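Local structure of extracellular ligand-binding receptor (Desulfohalobium retbaense DSM 5692, 5ERE) at residues Met343-Ala348 / Asp437-Pro441; Pro421-Gln425 / Gly549-Tyr555; Gly358-Asp362 / Ile390-Ala394. The protein probably acts as an extracellular sensor, binding 2-oxo-4-methylpentanoate in a periplasmic-binding-protein domain and cytosine in the first of two tandem PAS-like domains. One frame throughout, in Å; residues are numbered along the deposited sequence.

In the fold
All three contacts reach one antiparallel sheet, that of the cytosine-binding PAS-like (Cache) domain. Contact 1 lays helix 324-357 against strand 434-443. Contact 2 docks the hairpin of strands 541-550 and 553-561, from the second sensor sheet, onto the neighbouring strand 422-423. Their centres are about 11 Å apart, they touch through Asp344 and His551, and their segments alternate along the chain. Contact 3, nested along the chain inside contact 1, packs the loop between helices 324-357 and 362-374 on strand 390-394. Its centre is about 16 Å from that of contact 1 and about 24 Å from that of contact 2. The long helix and the second sheet's hairpin thus meet at this domain, joining the two sensor modules.

Contact 1: residues Met343-Ala348 / Asp437-Pro441; sequences MDRSVA and DLEHP. With CYT (6-aminopyrimidin-2(1H)-one), chain C.
Helix 343-348, part of the long helix 324-357, lies on strand 437-441 with axes 8.2 Å apart at closest approach and N-to-C directions 37° apart (signed crossing angle -37°). The nearest CA pairs are Asp344-Leu438 (7.2 Å) and Ala348-His440 (6.0 Å). Leu438 (chi1 t, chi2 p) and His440 (chi1 m, chi2 -118°) both point toward the helix. Met343, a selenomethionine in m, t, p, curls its CE to 3.5 Å from Leu438 CD2. Asp344 takes chi1 t, which brings OD1 to the edge of the imidazole, where His440 NE2 donates a 2.6 Å hydrogen bond to Asp344 OD1; the same oxygen also accepts from His551. In this PAS-like (Cache) sensor domain the long helix covers one face of the antiparallel sheet and the other face holds the ligand: Asp437 (chi1 t) and Glu439 (chi1 m) point away from the helix. Asp437 OD2 lies 3.2 Å from C6 of the bound cytosine, a contact to carbon; the base is hydrogen-bonded by Gln409, Val430 and Glu431. Glu439 OE1 is hydrogen-bonded to Ser452. Back on the helix side, Val347 (chi1 t) places CG1 3.4 Å from His440 CD2, and Ala348 CB is 3.5 Å from His440 CE1.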
HETATM    1  N   MSE A 343       7.609 -13.422 -20.967  1.00 43.56           N
HETATM    2  CA  MSE A 343       6.920 -14.568 -21.525  1.00 36.29           C
HETATM    3  C   MSE A 343       7.185 -14.725 -22.989  1.00 33.42           C
HETATM    4  O   MSE A 343       7.527 -15.808 -23.463  1.00 34.03           O
HETATM    5  CB  MSE A 343       5.398 -14.462 -21.335  1.00 31.34           C
HETATM    6  CG  MSE A 343       4.891 -14.812 -19.985  1.00 48.12           C
HETATM    7 SE   MSE A 343       2.967 -14.296 -19.872  0.80 60.05          SE
HETATM    8  CE  MSE A 343       2.534 -14.989 -21.423  1.00 23.32           C
ATOM      9  N   ASP A 344       7.009 -13.632 -23.734  1.00 32.17           N
ATOM     10  CA  ASP A 344       7.253 -13.660 -25.172  1.00 37.59           C
ATOM     11  C   ASP A 344       8.666 -14.179 -25.529  1.00 33.54           C
ATOM     12  O   ASP A 344       8.837 -15.042 -26.407  1.00 32.93           O
ATOM     13  CB  ASP A 344       7.045 -12.251 -25.737  1.00 43.87           C
ATOM     14  CG  ASP A 344       6.910 -12.243 -27.223  1.00 46.28           C
ATOM     15  OD1 ASP A 344       6.116 -13.046 -27.757  1.00 40.13           O
ATOM     16  OD2 ASP A 344       7.605 -11.421 -27.851  1.00 51.73           O
ATOM     17  N   ARG A 345       9.680 -13.661 -24.854  1.00 40.25           N
ATOM     18  CA  ARG A 345      11.044 -14.162 -25.068  1.00 42.84           C
ATOM     19  C   ARG A 345      11.208 -15.654 -24.747  1.00 45.40           C
ATOM     20  O   ARG A 345      11.913 -16.400 -25.462  1.00 45.75           O
ATOM     21  CB  ARG A 345      12.028 -13.386 -24.215  1.00 47.78           C
ATOM     22  CG  ARG A 345      12.659 -12.220 -24.904  1.00 64.14           C
ATOM     23  CD  ARG A 345      13.827 -11.721 -24.074  1.00 75.36           C
ATOM     24  NE  ARG A 345      13.391 -10.789 -23.036  1.00 79.58           N
ATOM     25  CZ  ARG A 345      13.194 -11.094 -21.753  1.00 82.67           C
ATOM     26  NH1 ARG A 345      13.399 -12.330 -21.289  1.00 83.74           N
ATOM     27  NH2 ARG A 345      12.790 -10.139 -20.920  1.00 79.54           N
ATOM     28  N   SER A 346      10.598 -16.096 -23.660  1.00 43.37           N
ATOM     29  CA  SER A 346      10.768 -17.500 -23.250  1.00 39.52           C
ATOM     30  C   SER A 346      10.082 -18.414 -24.250  1.00 39.09           C
ATOM     31  O   SER A 346      10.580 -19.469 -24.579  1.00 36.01           O
ATOM     32  CB  SER A 346      10.214 -17.750 -21.850  1.00 40.34           C
ATOM     33  OG  SER A 346       8.781 -17.674 -21.855  1.00 42.28           O
ATOM     34  N   VAL A 347       8.913 -18.014 -24.729  1.00 35.04           N
ATOM     35  CA  VAL A 347       8.173 -18.823 -25.693  1.00 35.07           C
ATOM     36  C   VAL A 347       8.855 -18.799 -27.055  1.00 32.13           C
ATOM     37  O   VAL A 347       8.853 -19.796 -27.762  1.00 39.74           O
ATOM     38  CB  VAL A 347       6.678 -18.327 -25.832  1.00 38.73           C
ATOM     39  CG1 VAL A 347       5.941 -19.108 -26.864  1.00 35.75           C
ATOM     40  CG2 VAL A 347       5.967 -18.480 -24.513  1.00 35.26           C
ATOM     41  N   ALA A 348       9.420 -17.661 -27.437  1.00 42.98           N
ATOM     42  CA  ALA A 348      10.142 -17.581 -28.701  1.00 44.65           C
ATOM     43  C   ALA A 348      11.350 -18.518 -28.658  1.00 51.78           C
ATOM     44  O   ALA A 348      11.616 -19.247 -29.609  1.00 49.32           O
ATOM     45  CB  ALA A 348      10.583 -16.172 -28.977  1.00 48.22           C
ATOM     46  N   ASP A 437      -3.696 -16.709 -23.777  1.00 30.03           N
ATOM     47  CA  ASP A 437      -2.724 -17.604 -24.408  1.00 37.42           C
ATOM     48  C   ASP A 437      -1.696 -16.821 -25.238  1.00 40.13           C
ATOM     49  O   ASP A 437      -2.079 -16.006 -26.082  1.00 34.72           O
ATOM     50  CB  ASP A 437      -3.491 -18.596 -25.316  1.00 40.60           C
ATOM     51  CG  ASP A 437      -2.580 -19.649 -25.973  1.00 43.90           C
ATOM     52  OD1 ASP A 437      -1.497 -19.940 -25.446  1.00 50.41           O
ATOM     53  OD2 ASP A 437      -2.965 -20.199 -27.026  1.00 47.09           O
ATOM     54  N   LEU A 438      -0.404 -17.041 -25.000  1.00 33.76           N
ATOM     55  CA  LEU A 438       0.645 -16.490 -25.858  1.00 34.74           C
ATOM     56  C   LEU A 438       1.272 -17.622 -26.645  1.00 42.62           C
ATOM     57  O   LEU A 438       1.782 -18.584 -26.045  1.00 38.16           O
ATOM     58  CB  LEU A 438       1.700 -15.751 -25.020  1.00 37.97           C
ATOM     59  CG  LEU A 438       2.972 -15.235 -25.709  1.00 43.96           C
ATOM     60  CD1 LEU A 438       2.690 -14.342 -26.865  1.00 47.29           C
ATOM     61  CD2 LEU A 438       3.798 -14.491 -24.683  1.00 43.73           C
ATOM     62  N   GLU A 439       1.214 -17.535 -27.975  1.00 32.83           N
ATOM     63  CA  GLU A 439       1.752 -18.601 -28.838  1.00 40.07           C
ATOM     64  C   GLU A 439       2.774 -18.130 -29.848  1.00 40.65           C
ATOM     65  O   GLU A 439       2.646 -17.056 -30.436  1.00 40.70           O
ATOM     66  CB  GLU A 439       0.639 -19.302 -29.605  1.00 42.81           C
ATOM     67  CG  GLU A 439      -0.477 -19.885 -28.733  1.00 50.41           C
ATOM     68  CD  GLU A 439      -0.820 -21.360 -29.030  1.00 54.98           C
ATOM     69  OE1 GLU A 439      -0.095 -22.039 -29.799  1.00 55.89           O
ATOM     70  OE2 GLU A 439      -1.824 -21.858 -28.459  1.00 48.85           O
ATOM     71  N   HIS A 440       3.802 -18.943 -30.046  1.00 40.48           N
ATOM     72  CA  HIS A 440       4.736 -18.728 -31.145  1.00 39.36           C
ATOM     73  C   HIS A 440       4.674 -19.914 -32.092  1.00 42.22           C
ATOM     74  O   HIS A 440       4.556 -21.065 -31.652  1.00 43.37           O
ATOM     75  CB  HIS A 440       6.167 -18.527 -30.641  1.00 38.45           C
ATOM     76  CG  HIS A 440       6.425 -17.166 -30.081  1.00 38.10           C
ATOM     77  ND1 HIS A 440       7.348 -16.303 -30.632  1.00 44.89           N
ATOM     78  CD2 HIS A 440       5.874 -16.509 -29.036  1.00 47.92           C
ATOM     79  CE1 HIS A 440       7.370 -15.182 -29.928  1.00 41.12           C
ATOM     80  NE2 HIS A 440       6.482 -15.282 -28.960  1.00 46.59           N
ATOM     81  N   PRO A 441       4.780 -19.637 -33.398  1.00 38.91           N
ATOM     82  CA  PRO A 441       4.866 -20.728 -34.364  1.00 42.71           C
ATOM     83  C   PRO A 441       6.201 -21.440 -34.289  1.00 45.90           C
ATOM     84  O   PRO A 441       7.228 -20.859 -33.898  1.00 40.44           O
ATOM     85  CB  PRO A 441       4.711 -20.020 -35.714  1.00 43.17           C
ATOM     86  CG  PRO A 441       5.284 -18.657 -35.477  1.00 48.09           C
ATOM     87  CD  PRO A 441       4.933 -18.316 -34.050  1.00 50.90           C
TER
HETATM   88  N3  CYT C 602      -5.448 -24.147 -23.788  1.00 38.76           N
HETATM   89  C4  CYT C 602      -4.137 -23.976 -23.949  1.00 48.02           C
HETATM   90  N1  CYT C 602      -5.842 -22.975 -25.824  1.00 36.99           N
HETATM   91  C2  CYT C 602      -6.334 -23.660 -24.705  1.00 40.44           C
HETATM   92  O2  CYT C 602      -7.570 -23.780 -24.553  1.00 35.81           O
HETATM   93  N4  CYT C 602      -3.310 -24.499 -23.001  1.00 39.66           N
HETATM   94  C5  CYT C 602      -3.609 -23.276 -25.090  1.00 45.24           C
HETATM   95  C6  CYT C 602      -4.483 -22.798 -25.991  1.00 42.06           C

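Contact 2: residues Pro421-Gln425 / Gly549-Tyr555; sequences PVLSQ and GLHGTNY
A beta-hairpin with a two-residue loop, His551-Gly552, in a type I' turn from Leu550 to Thr553, docks its turn and the start of its second arm against the short extended segment 421-425 of the cytosine-binding PAS-like domain and so joins the two sensor sheets. Val422-Leu423 is strand; Gly549-Leu550 and Thr553-Tyr555 are the hairpin arms, held by Leu550 N to Thr553 O (3.1 Å) and Thr553 N to Leu550 O (2.9 Å). His551 (phi/psi 57/34) and Gly552 (88/1) form the turn. The nearest CA pairs are Val422-His551 (5.6 Å) and Leu423-Thr553 (5.9 Å).

The direct hydrogen bonds run from hairpin hydroxyls to backbone carbonyls: Thr553 OG1 (chi1 m) to Leu423 O at 2.6 Å, and Tyr555 OH (chi1 m, chi2 -74°) to Ser424 O at 2.5 Å. The CB atoms of Val422 and Ser424 point away from the hairpin; their side chains touch helix 410-418.

Apolar contact centres on Leu423 (chi1 t, chi2 p), whose CD2 lies 4.2 Å from Leu550 CB and 3.8 Å from Tyr555 CE2; Phe340 of helix 324-357 also touches both leucines. Pro421 makes a CH-pi contact, its CB 3.6 Å from the centroid of the His551 ring and 15° off the normal. The same ring (chi1 m, chi2 -56°) is hydrogen-bonded through NE2 to Asp344 OD1 of helix 324-357.

One water bridges the gap, accepting from Leu423 N at 3.0 Å and donating to His551 O at 2.7 Å and Thr553 OG1 at 2.6 Å.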
ATOM      1  N   PRO A 421       3.656 -15.019 -34.257  1.00 38.23           N
ATOM      2  CA  PRO A 421       3.202 -15.107 -32.866  1.00 44.98           C
ATOM      3  C   PRO A 421       1.887 -14.390 -32.635  1.00 46.83           C
ATOM      4  O   PRO A 421       1.589 -13.419 -33.312  1.00 38.33           O
ATOM      5  CB  PRO A 421       4.299 -14.406 -32.076  1.00 39.45           C
ATOM      6  CG  PRO A 421       5.481 -14.354 -32.984  1.00 44.33           C
ATOM      7  CD  PRO A 421       4.953 -14.329 -34.376  1.00 38.86           C
ATOM      8  N   VAL A 422       1.139 -14.849 -31.650  1.00 38.91           N
ATOM      9  CA  VAL A 422      -0.128 -14.208 -31.273  1.00 36.72           C
ATOM     10  C   VAL A 422      -0.261 -14.143 -29.749  1.00 35.52           C
ATOM     11  O   VAL A 422       0.355 -14.937 -29.001  1.00 37.81           O
ATOM     12  CB  VAL A 422      -1.329 -14.954 -31.880  1.00 42.99           C
ATOM     13  CG1 VAL A 422      -1.292 -14.890 -33.409  1.00 45.41           C
ATOM     14  CG2 VAL A 422      -1.373 -16.438 -31.416  1.00 37.35           C
ATOM     15  N   LEU A 423      -1.030 -13.163 -29.284  1.00 34.81           N
ATOM     16  CA  LEU A 423      -1.507 -13.106 -27.908  1.00 29.38           C
ATOM     17  C   LEU A 423      -3.007 -13.153 -28.018  1.00 41.01           C
ATOM     18  O   LEU A 423      -3.574 -12.344 -28.744  1.00 34.52           O
ATOM     19  CB  LEU A 423      -1.033 -11.836 -27.168  1.00 29.51           C
ATOM     20  CG  LEU A 423      -1.451 -11.727 -25.686  1.00 31.17           C
ATOM     21  CD1 LEU A 423      -0.711 -12.797 -24.813  1.00 34.67           C
ATOM     22  CD2 LEU A 423      -1.224 -10.353 -25.121  1.00 29.73           C
ATOM     23  N   SER A 424      -3.662 -14.084 -27.314  1.00 30.85           N
ATOM     24  CA  SER A 424      -5.111 -14.211 -27.464  1.00 34.29           C
ATOM     25  C   SER A 424      -5.864 -13.117 -26.710  1.00 36.91           C
ATOM     26  O   SER A 424      -5.335 -12.465 -25.807  1.00 33.51           O
ATOM     27  CB  SER A 424      -5.606 -15.592 -26.981  1.00 34.94           C
ATOM     28  OG  SER A 424      -5.625 -15.665 -25.567  1.00 34.01           O
ATOM     29  N   GLN A 425      -7.118 -12.914 -27.108  1.00 33.81           N
ATOM     30  CA  GLN A 425      -8.103 -12.246 -26.275  1.00 37.74           C
ATOM     31  C   GLN A 425      -8.375 -13.156 -25.078  1.00 39.63           C
ATOM     32  O   GLN A 425      -8.015 -14.308 -25.123  1.00 34.95           O
ATOM     33  CB  GLN A 425      -9.416 -12.030 -27.046  1.00 39.14           C
ATOM     34  CG  GLN A 425      -9.320 -11.318 -28.361  1.00 43.21           C
ATOM     35  CD  GLN A 425      -8.879  -9.859 -28.222  1.00 54.01           C
ATOM     36  OE1 GLN A 425      -8.970  -9.260 -27.141  1.00 54.34           O
ATOM     37  NE2 GLN A 425      -8.396  -9.284 -29.317  1.00 61.19           N
ATOM     38  N   GLY A 549      -0.023  -4.884 -24.069  1.00 41.25           N
ATOM     39  CA  GLY A 549      -0.259  -6.036 -24.921  1.00 42.08           C
ATOM     40  C   GLY A 549       0.924  -6.476 -25.754  1.00 41.90           C
ATOM     41  O   GLY A 549       2.029  -5.960 -25.596  1.00 38.03           O
ATOM     42  N   LEU A 550       0.675  -7.432 -26.640  1.00 41.21           N
ATOM     43  CA  LEU A 550       1.672  -7.936 -27.571  1.00 42.67           C
ATOM     44  C   LEU A 550       1.040  -8.326 -28.901  1.00 41.19           C
ATOM     45  O   LEU A 550      -0.126  -8.735 -28.948  1.00 39.51           O
ATOM     46  CB  LEU A 550       2.399  -9.175 -27.004  1.00 42.80           C
ATOM     47  CG  LEU A 550       3.266  -9.126 -25.748  1.00 48.04           C
ATOM     48  CD1 LEU A 550       3.639 -10.549 -25.296  1.00 47.28           C
ATOM     49  CD2 LEU A 550       4.538  -8.302 -26.017  1.00 41.52           C
ATOM     50  N   HIS A 551       1.825  -8.202 -29.970  1.00 33.43           N
ATOM     51  CA  HIS A 551       1.503  -8.806 -31.261  1.00 31.63           C
ATOM     52  C   HIS A 551       0.134  -8.358 -31.784  1.00 35.55           C
ATOM     53  O   HIS A 551      -0.561  -9.141 -32.448  1.00 35.67           O
ATOM     54  CB  HIS A 551       1.529 -10.333 -31.166  1.00 34.11           C
ATOM     55  CG  HIS A 551       2.808 -10.889 -30.628  1.00 37.47           C
ATOM     56  ND1 HIS A 551       4.037 -10.602 -31.193  1.00 41.46           N
ATOM     57  CD2 HIS A 551       3.056 -11.719 -29.586  1.00 43.07           C
ATOM     58  CE1 HIS A 551       4.985 -11.232 -30.519  1.00 40.88           C
ATOM     59  NE2 HIS A 551       4.418 -11.918 -29.539  1.00 40.56           N
ATOM     60  N   GLY A 552      -0.231  -7.108 -31.484  1.00 42.79           N
ATOM     61  CA  GLY A 552      -1.466  -6.523 -31.983  1.00 38.10           C
ATOM     62  C   GLY A 552      -2.687  -6.767 -31.120  1.00 41.03           C
ATOM     63  O   GLY A 552      -3.787  -6.327 -31.463  1.00 41.86           O
ATOM     64  N   THR A 553      -2.496  -7.460 -29.997  1.00 30.13           N
ATOM     65  CA  THR A 553      -3.578  -7.689 -29.022  1.00 33.25           C
ATOM     66  C   THR A 553      -3.289  -6.809 -27.824  1.00 33.70           C
ATOM     67  O   THR A 553      -2.343  -7.015 -27.075  1.00 42.60           O
ATOM     68  CB  THR A 553      -3.690  -9.151 -28.603  1.00 34.21           C
ATOM     69  OG1 THR A 553      -3.960  -9.934 -29.762  1.00 36.56           O
ATOM     70  CG2 THR A 553      -4.821  -9.375 -27.528  1.00 32.90           C
ATOM     71  N   ASN A 554      -4.067  -5.758 -27.712  1.00 31.96           N
ATOM     72  CA  ASN A 554      -3.895  -4.799 -26.649  1.00 42.39           C
ATOM     73  C   ASN A 554      -5.108  -4.749 -25.721  1.00 37.02           C
ATOM     74  O   ASN A 554      -6.242  -4.905 -26.165  1.00 39.61           O
ATOM     75  CB  ASN A 554      -3.606  -3.420 -27.252  1.00 46.88           C
ATOM     76  CG  ASN A 554      -2.385  -3.440 -28.163  1.00 47.59           C
ATOM     77  OD1 ASN A 554      -1.266  -3.706 -27.722  1.00 50.01           O
ATOM     78  ND2 ASN A 554      -2.602  -3.191 -29.438  1.00 40.80           N
ATOM     79  N   TYR A 555      -4.825  -4.544 -24.434  1.00 32.50           N
ATOM     80  CA  TYR A 555      -5.824  -4.376 -23.388  1.00 37.96           C
ATOM     81  C   TYR A 555      -5.699  -3.006 -22.809  1.00 36.33           C
ATOM     82  O   TYR A 555      -4.576  -2.477 -22.656  1.00 39.27           O
ATOM     83  CB  TYR A 555      -5.640  -5.412 -22.257  1.00 37.19           C
ATOM     84  CG  TYR A 555      -5.432  -6.788 -22.765  1.00 36.54           C
ATOM     85  CD1 TYR A 555      -6.474  -7.524 -23.293  1.00 43.83           C
ATOM     86  CD2 TYR A 555      -4.174  -7.351 -22.748  1.00 47.50           C
ATOM     87  CE1 TYR A 555      -6.258  -8.800 -23.777  1.00 48.25           C
ATOM     88  CE2 TYR A 555      -3.960  -8.591 -23.220  1.00 45.32           C
ATOM     89  CZ  TYR A 555      -4.994  -9.321 -23.735  1.00 47.18           C
ATOM     90  OH  TYR A 555      -4.723 -10.585 -24.208  1.00 55.76           O
TER
HETATM   91  O   HOH W   1      -1.982 -10.992 -31.120  1.00 34.51           O

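Contact 3: residues Gly358-Asp362 / Ile390-Ala394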
ATOM      1  N   GLY A 358      10.667 -31.651 -32.618  1.00 55.68           N
ATOM      2  CA  GLY A 358       9.263 -31.879 -32.919  1.00 59.57           C
ATOM      3  C   GLY A 358       8.436 -31.466 -31.718  1.00 48.14           C
ATOM      4  O   GLY A 358       8.967 -30.909 -30.768  1.00 52.41           O
ATOM      5  N   LEU A 359       7.146 -31.748 -31.760  1.00 47.05           N
ATOM      6  CA  LEU A 359       6.200 -31.275 -30.747  1.00 56.24           C
ATOM      7  C   LEU A 359       5.768 -32.366 -29.764  1.00 60.73           C
ATOM      8  O   LEU A 359       5.258 -32.058 -28.684  1.00 46.23           O
ATOM      9  CB  LEU A 359       4.943 -30.717 -31.411  1.00 47.36           C
ATOM     10  CG  LEU A 359       5.064 -29.568 -32.420  1.00 51.23           C
ATOM     11  CD1 LEU A 359       3.663 -29.094 -32.822  1.00 49.32           C
ATOM     12  CD2 LEU A 359       5.885 -28.404 -31.871  1.00 48.40           C
ATOM     13  N   ARG A 360       5.937 -33.628 -30.163  1.00 63.19           N
ATOM     14  CA  ARG A 360       5.603 -34.772 -29.313  1.00 67.42           C
ATOM     15  C   ARG A 360       6.862 -35.413 -28.725  1.00 66.77           C
ATOM     16  O   ARG A 360       7.966 -35.262 -29.270  1.00 60.44           O
ATOM     17  CB  ARG A 360       4.817 -35.818 -30.108  1.00 64.70           C
ATOM     18  CG  ARG A 360       3.486 -35.331 -30.670  1.00 69.06           C
ATOM     19  CD  ARG A 360       2.825 -36.451 -31.477  1.00 81.71           C
ATOM     20  NE  ARG A 360       1.438 -36.711 -31.078  1.00 85.50           N
ATOM     21  CZ  ARG A 360       0.354 -36.480 -31.830  1.00 83.97           C
ATOM     22  NH1 ARG A 360       0.441 -35.969 -33.062  1.00 72.86           N
ATOM     23  NH2 ARG A 360      -0.844 -36.767 -31.336  1.00 84.93           N
ATOM     24  N   GLY A 361       6.696 -36.117 -27.605  1.00 62.91           N
ATOM     25  CA  GLY A 361       7.771 -36.921 -27.043  1.00 65.01           C
ATOM     26  C   GLY A 361       8.638 -36.290 -25.971  1.00 60.68           C
ATOM     27  O   GLY A 361       8.471 -35.131 -25.593  1.00 47.25           O
ATOM     28  N   ASP A 362       9.600 -37.069 -25.486  1.00 52.72           N
ATOM     29  CA  ASP A 362      10.328 -36.721 -24.280  1.00 54.56           C
ATOM     30  C   ASP A 362      11.201 -35.484 -24.433  1.00 52.83           C
ATOM     31  O   ASP A 362      11.330 -34.706 -23.487  1.00 57.54           O
ATOM     32  CB  ASP A 362      11.203 -37.911 -23.825  1.00 64.34           C
ATOM     33  CG  ASP A 362      10.381 -39.148 -23.492  1.00 62.65           C
ATOM     34  OD1 ASP A 362       9.142 -39.035 -23.377  1.00 64.46           O
ATOM     35  OD2 ASP A 362      10.967 -40.240 -23.343  1.00 70.26           O
ATOM     36  N   ILE A 390      -3.878 -30.015 -29.598  1.00 45.11           N
ATOM     37  CA  ILE A 390      -2.891 -30.070 -28.538  1.00 44.76           C
ATOM     38  C   ILE A 390      -2.289 -31.468 -28.497  1.00 54.43           C
ATOM     39  O   ILE A 390      -3.022 -32.448 -28.378  1.00 52.07           O
ATOM     40  CB  ILE A 390      -3.496 -29.722 -27.172  1.00 42.34           C
ATOM     41  CG1 ILE A 390      -4.052 -28.288 -27.199  1.00 42.34           C
ATOM     42  CG2 ILE A 390      -2.438 -29.851 -26.096  1.00 35.93           C
ATOM     43  CD1 ILE A 390      -4.735 -27.856 -25.923  1.00 45.18           C
ATOM     44  N   VAL A 391      -0.958 -31.541 -28.598  1.00 47.33           N
ATOM     45  CA  VAL A 391      -0.249 -32.809 -28.706  1.00 51.22           C
ATOM     46  C   VAL A 391       0.741 -33.032 -27.567  1.00 48.82           C
ATOM     47  O   VAL A 391       1.321 -34.093 -27.474  1.00 56.56           O
ATOM     48  CB  VAL A 391       0.515 -32.921 -30.054  1.00 53.90           C
ATOM     49  CG1 VAL A 391      -0.462 -32.854 -31.225  1.00 52.78           C
ATOM     50  CG2 VAL A 391       1.598 -31.844 -30.183  1.00 51.88           C
ATOM     51  N   ASN A 392       0.940 -32.035 -26.711  1.00 48.29           N
ATOM     52  CA  ASN A 392       1.797 -32.213 -25.554  1.00 47.68           C
ATOM     53  C   ASN A 392       1.522 -31.087 -24.550  1.00 48.31           C
ATOM     54  O   ASN A 392       0.992 -30.045 -24.924  1.00 45.49           O
ATOM     55  CB  ASN A 392       3.279 -32.275 -25.986  1.00 45.39           C
ATOM     56  CG  ASN A 392       4.176 -32.975 -24.957  1.00 50.41           C
ATOM     57  OD1 ASN A 392       3.708 -33.417 -23.920  1.00 43.24           O
ATOM     58  ND2 ASN A 392       5.476 -33.086 -25.262  1.00 56.46           N
ATOM     59  N   VAL A 393       1.833 -31.321 -23.276  1.00 48.72           N
ATOM     60  CA  VAL A 393       1.581 -30.351 -22.213  1.00 39.80           C
ATOM     61  C   VAL A 393       2.498 -30.576 -21.023  1.00 47.14           C
ATOM     62  O   VAL A 393       2.807 -31.710 -20.689  1.00 44.46           O
ATOM     63  CB  VAL A 393       0.118 -30.418 -21.715  1.00 44.88           C
ATOM     64  CG1 VAL A 393      -0.211 -31.806 -21.129  1.00 43.08           C
ATOM     65  CG2 VAL A 393      -0.168 -29.314 -20.679  1.00 43.02           C
ATOM     66  N   ALA A 394       2.915 -29.485 -20.392  1.00 35.98           N
ATOM     67  CA  ALA A 394       3.492 -29.500 -19.074  1.00 37.41           C
ATOM     68  C   ALA A 394       2.814 -28.434 -18.228  1.00 40.05           C
ATOM     69  O   ALA A 394       2.551 -27.347 -18.720  1.00 37.07           O
ATOM     70  CB  ALA A 394       5.009 -29.253 -19.130  1.00 40.07           C
TER
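This is a small van der Waals contact, without a direct hydrogen bond, between a loop and a strand in the cytosine-binding PAS-like domain: the link from helix 324-357 to helix 362-374 crosses strand 390-394, burying 241 Å². Gly358, the first residue past the first helix, leaves helical geometry with positive phi, and Gly361 occupies the N-cap position of the second. Leu359 CB packs 3.7 Å from Val391 CG2, and the guanidinium of Arg360 lays one face over the same valine, with NH1 3.7 Å from Val391 CG1. Arg360 and Asn392 are nearest in register, CA to CA 5.9 Å. Val391 and Asn392 both face Thr383 in a classic beta bulge, and both point their CB toward the loop. Asn392 CB approaches Leu359 O to 3.4 Å, while its OD1 accepts from Val393 N at 2.9 Å. Thr383, bonded by its hydroxyl to Leu359 O and by its backbone to Val391 and Asn392, and Ser365, whose OG is hydrogen-bonded to Gly361 O and Asn392 ND2, tie loop to strand indirectly.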